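Local coordinates for protein histidine kinase (Pseudomonas aeruginosa, PDB 7C1I) that probably relays phosphoryl groups between sensor histidine kinases and response-regulator receiver domains, as a histidine-containing phosphotransfer (HPt) protein of a two-component system, at residues F29-L40 / T55-M66. Residues are numbered along the deposited sequence; the frame is centred on the assembly and turned at random.
Sequences FVLDSEERLRSL and TAHSFKGGSSNM
F29 O, held by both S33 N and S33 OG from opposite faces of its carbonyl plane, ties S33 down where it meets F59: S33 OG donates to F29 O at 2.8 Å. The same S33 OG lies 3.3 Å from F59 CE1. The seam joins helices 22-45 and 49-65, near-antiparallel neighbours in the four-helix bundle characteristic of HPt domains; the segment axes run at 159° and approach to 10.1 Å. Segment 55-66 carries the HSFKG sequence, with H57, K60 and G61 matching the HPt signature, so this packing probably sets that helix within the bundle. No direct hydrogen bond crosses the seam; side chains interlock, and one water bridges the helices. F59 is a knob among S33, R36, L37 and L40, its chi1 of -159° placing the ring among those side chains. R36 CB lies over one face of that ring and L40 CD1 at its edge, while L37 CG approaches F59 CE2 to 3.9 Å. M97 of helix 90-112 and C75 of helix 69-83 also touch F59, placing it in the bundle interior. R36 answers as a knob among T55, S58, F59 and G62. In the conformer described, its extended chain runs across F59, with R36 CD 3.8 Å from F59 CA, and S58 CB lies over one guanidinium face. Toward the end of helix 55-65, the F29 ring has S33 OG over one face and M66 CB over the other, with S63 OG in plane at its edge; M66 CG packs 3.6 Å from F29 CD1. S63 OG is itself bonded to F59 O. At the other end, T55 CG2 nestles against L40 CD2 at 3.7 Å, and T55 OG1, also hydrogen-bonded to A51 O, shares a water that donates to S39 O at 3.1 Å.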
# COMPACT_ATOMS: atom_id res chain seq x y z
N PHE A 29 -22.34 -0.72 -7.78
CA PHE A 29 -21.70 -0.82 -6.44
C PHE A 29 -20.21 -0.51 -6.62
O PHE A 29 -19.59 0.23 -5.84
CB PHE A 29 -21.86 -2.18 -5.76
CG PHE A 29 -21.07 -2.22 -4.48
CD1 PHE A 29 -21.51 -1.48 -3.39
CD2 PHE A 29 -19.91 -2.97 -4.38
CE1 PHE A 29 -20.92 -1.61 -2.15
CE2 PHE A 29 -19.19 -2.92 -3.19
CZ PHE A 29 -19.73 -2.29 -2.10
N VAL A 30 -19.61 -1.03 -7.70
CA VAL A 30 -18.16 -0.78 -7.95
C VAL A 30 -17.98 0.73 -8.11
O VAL A 30 -17.08 1.37 -7.52
CB VAL A 30 -17.59 -1.62 -9.11
CG1 VAL A 30 -16.20 -1.17 -9.56
CG2 VAL A 30 -17.65 -3.08 -8.69
N LEU A 31 -18.71 1.38 -9.02
CA LEU A 31 -18.50 2.83 -9.31
C LEU A 31 -18.84 3.63 -8.05
O LEU A 31 -18.07 4.57 -7.78
CB LEU A 31 -19.40 3.20 -10.50
CG LEU A 31 -18.88 2.57 -11.79
CD1 LEU A 31 -19.85 2.85 -12.93
CD2 LEU A 31 -17.47 2.96 -12.21
N ASP A 32 -19.94 3.33 -7.35
CA ASP A 32 -20.35 4.12 -6.16
C ASP A 32 -19.19 4.04 -5.17
O ASP A 32 -18.82 5.05 -4.54
CB ASP A 32 -21.66 3.59 -5.57
CG ASP A 32 -22.89 3.98 -6.38
OD1 ASP A 32 -22.76 4.76 -7.35
OD2 ASP A 32 -23.90 3.39 -5.94
N SER A 33 -18.73 2.81 -4.89
CA SER A 33 -17.69 2.55 -3.86
C SER A 33 -16.41 3.30 -4.25
O SER A 33 -15.72 3.80 -3.35
CB SER A 33 -17.53 1.07 -3.65
OG SER A 33 -18.70 0.42 -3.15
N GLU A 34 -15.94 3.22 -5.50
CA GLU A 34 -14.71 3.92 -5.97
C GLU A 34 -14.93 5.41 -5.67
O GLU A 34 -13.91 6.01 -5.27
CB GLU A 34 -14.44 3.56 -7.43
CG GLU A 34 -13.95 2.13 -7.50
CD GLU A 34 -13.69 1.70 -8.93
OE1 GLU A 34 -14.30 2.29 -9.84
OE2 GLU A 34 -13.01 0.65 -9.04
N GLU A 35 -16.02 6.06 -6.06
CA GLU A 35 -16.17 7.52 -5.83
C GLU A 35 -16.11 7.79 -4.32
O GLU A 35 -15.44 8.78 -3.94
CB GLU A 35 -17.49 8.03 -6.42
CG GLU A 35 -17.69 9.52 -6.18
CD GLU A 35 -18.31 9.97 -4.86
OE1 GLU A 35 -18.04 11.12 -4.47
OE2 GLU A 35 -19.05 9.15 -4.28
N ARG A 36 -16.68 6.93 -3.47
CA ARG A 36 -16.68 7.16 -2.00
C ARG A 36 -15.30 6.97 -1.35
O ARG A 36 -14.89 7.58 -0.34
CB ARG A 36 -17.60 6.16 -1.31
CG ARG A 36 -19.09 6.40 -1.52
CD ARG A 36 -20.08 5.51 -0.80
NE ARG A 36 -21.37 6.17 -0.92
CZ ARG A 36 -22.47 5.47 -1.17
NH1 ARG A 36 -22.37 4.16 -1.19
NH2 ARG A 36 -23.61 6.15 -1.23
N LEU A 37 -14.55 6.00 -1.89
CA LEU A 37 -13.12 5.94 -1.49
C LEU A 37 -12.44 7.25 -1.90
O LEU A 37 -11.59 7.70 -1.11
CB LEU A 37 -12.48 4.69 -2.12
CG LEU A 37 -12.85 3.40 -1.39
CD1 LEU A 37 -12.57 2.18 -2.25
CD2 LEU A 37 -12.17 3.30 -0.04
N ARG A 38 -12.63 7.73 -3.13
CA ARG A 38 -11.98 9.01 -3.53
C ARG A 38 -12.41 10.11 -2.55
O ARG A 38 -11.53 10.85 -2.08
CB ARG A 38 -12.39 9.31 -4.97
CG ARG A 38 -11.64 8.44 -5.97
CD ARG A 38 -11.86 8.96 -7.37
NE ARG A 38 -13.25 8.98 -7.80
CZ ARG A 38 -13.90 8.01 -8.43
NH1 ARG A 38 -13.25 6.89 -8.69
NH2 ARG A 38 -15.16 8.19 -8.78
N SER A 39 -13.68 10.09 -2.12
CA SER A 39 -14.22 11.12 -1.20
C SER A 39 -13.54 11.04 0.18
O SER A 39 -13.27 12.04 0.87
CB SER A 39 -15.71 11.06 -1.06
OG SER A 39 -16.35 11.52 -2.24
N LEU A 40 -13.35 9.80 0.66
CA LEU A 40 -12.64 9.50 1.93
C LEU A 40 -11.20 10.03 1.86
O LEU A 40 -10.73 10.65 2.83
CB LEU A 40 -12.73 8.02 2.30
CG LEU A 40 -14.13 7.58 2.72
CD1 LEU A 40 -14.16 6.07 2.89
CD2 LEU A 40 -14.60 8.30 3.97
N THR A 55 -19.39 10.24 4.85
CA THR A 55 -19.11 9.36 3.68
C THR A 55 -19.01 7.93 4.22
O THR A 55 -19.44 6.95 3.57
CB THR A 55 -17.83 9.78 2.96
OG1 THR A 55 -18.05 11.11 2.49
CG2 THR A 55 -17.51 8.85 1.81
N ALA A 56 -18.34 7.69 5.35
CA ALA A 56 -18.21 6.38 6.02
C ALA A 56 -19.58 5.76 6.32
O ALA A 56 -19.84 4.59 5.95
CB ALA A 56 -17.36 6.33 7.26
N HIS A 57 -20.50 6.59 6.83
CA HIS A 57 -21.88 6.10 7.08
C HIS A 57 -22.53 5.70 5.75
O HIS A 57 -23.18 4.64 5.79
CB HIS A 57 -22.68 7.22 7.77
CG HIS A 57 -24.10 6.82 7.98
ND1 HIS A 57 -25.01 7.22 7.02
CD2 HIS A 57 -24.71 6.13 8.96
CE1 HIS A 57 -26.18 6.78 7.46
NE2 HIS A 57 -26.01 6.00 8.53
N SER A 58 -22.39 6.49 4.68
CA SER A 58 -23.07 6.07 3.42
C SER A 58 -22.49 4.72 3.00
O SER A 58 -23.23 3.81 2.59
CB SER A 58 -22.98 7.13 2.35
OG SER A 58 -23.56 8.33 2.83
N PHE A 59 -21.15 4.75 2.94
CA PHE A 59 -20.47 3.55 2.41
C PHE A 59 -20.86 2.29 3.19
O PHE A 59 -20.93 1.19 2.61
CB PHE A 59 -18.94 3.71 2.46
CG PHE A 59 -18.08 2.86 1.56
CD1 PHE A 59 -18.60 2.00 0.61
CD2 PHE A 59 -16.71 3.06 1.65
CE1 PHE A 59 -17.70 1.29 -0.17
CE2 PHE A 59 -15.83 2.35 0.86
CZ PHE A 59 -16.35 1.48 -0.08
N LYS A 60 -21.09 2.39 4.50
CA LYS A 60 -21.50 1.29 5.42
C LYS A 60 -22.83 0.77 4.87
O LYS A 60 -22.90 -0.47 4.71
CB LYS A 60 -21.61 1.82 6.85
CG LYS A 60 -22.07 0.79 7.87
CD LYS A 60 -22.31 1.35 9.26
CE LYS A 60 -23.51 2.27 9.25
NZ LYS A 60 -23.79 2.82 10.60
N GLY A 61 -23.74 1.72 4.63
CA GLY A 61 -25.02 1.26 4.07
C GLY A 61 -24.88 0.56 2.73
O GLY A 61 -25.53 -0.48 2.50
N GLY A 62 -24.22 1.20 1.76
CA GLY A 62 -24.11 0.64 0.41
C GLY A 62 -23.43 -0.72 0.49
O GLY A 62 -23.86 -1.71 -0.15
N SER A 63 -22.40 -0.87 1.32
CA SER A 63 -21.66 -2.14 1.52
C SER A 63 -22.64 -3.19 2.06
O SER A 63 -22.69 -4.34 1.58
CB SER A 63 -20.44 -1.97 2.38
OG SER A 63 -19.58 -1.11 1.64
N SER A 64 -23.40 -2.76 3.07
CA SER A 64 -24.33 -3.69 3.77
C SER A 64 -25.38 -4.20 2.78
O SER A 64 -25.58 -5.43 2.82
CB SER A 64 -25.00 -2.89 4.86
OG SER A 64 -26.00 -3.73 5.42
N ASN A 65 -25.84 -3.33 1.87
CA ASN A 65 -26.96 -3.58 0.92
C ASN A 65 -26.47 -4.66 -0.06
O ASN A 65 -27.27 -5.42 -0.65
CB ASN A 65 -27.39 -2.36 0.11
CG ASN A 65 -28.04 -1.20 0.83
OD1 ASN A 65 -28.48 -1.50 1.93
ND2 ASN A 65 -28.16 -0.06 0.16
N MET A 66 -25.18 -4.65 -0.40
CA MET A 66 -24.58 -5.63 -1.34
C MET A 66 -23.85 -6.78 -0.64
O MET A 66 -23.10 -7.48 -1.35
CB MET A 66 -23.66 -4.89 -2.32
CG MET A 66 -24.25 -3.87 -3.27
SD MET A 66 -25.61 -4.57 -4.25
CE MET A 66 -24.62 -5.58 -5.36
O HOH W 1 -15.85 12.86 2.36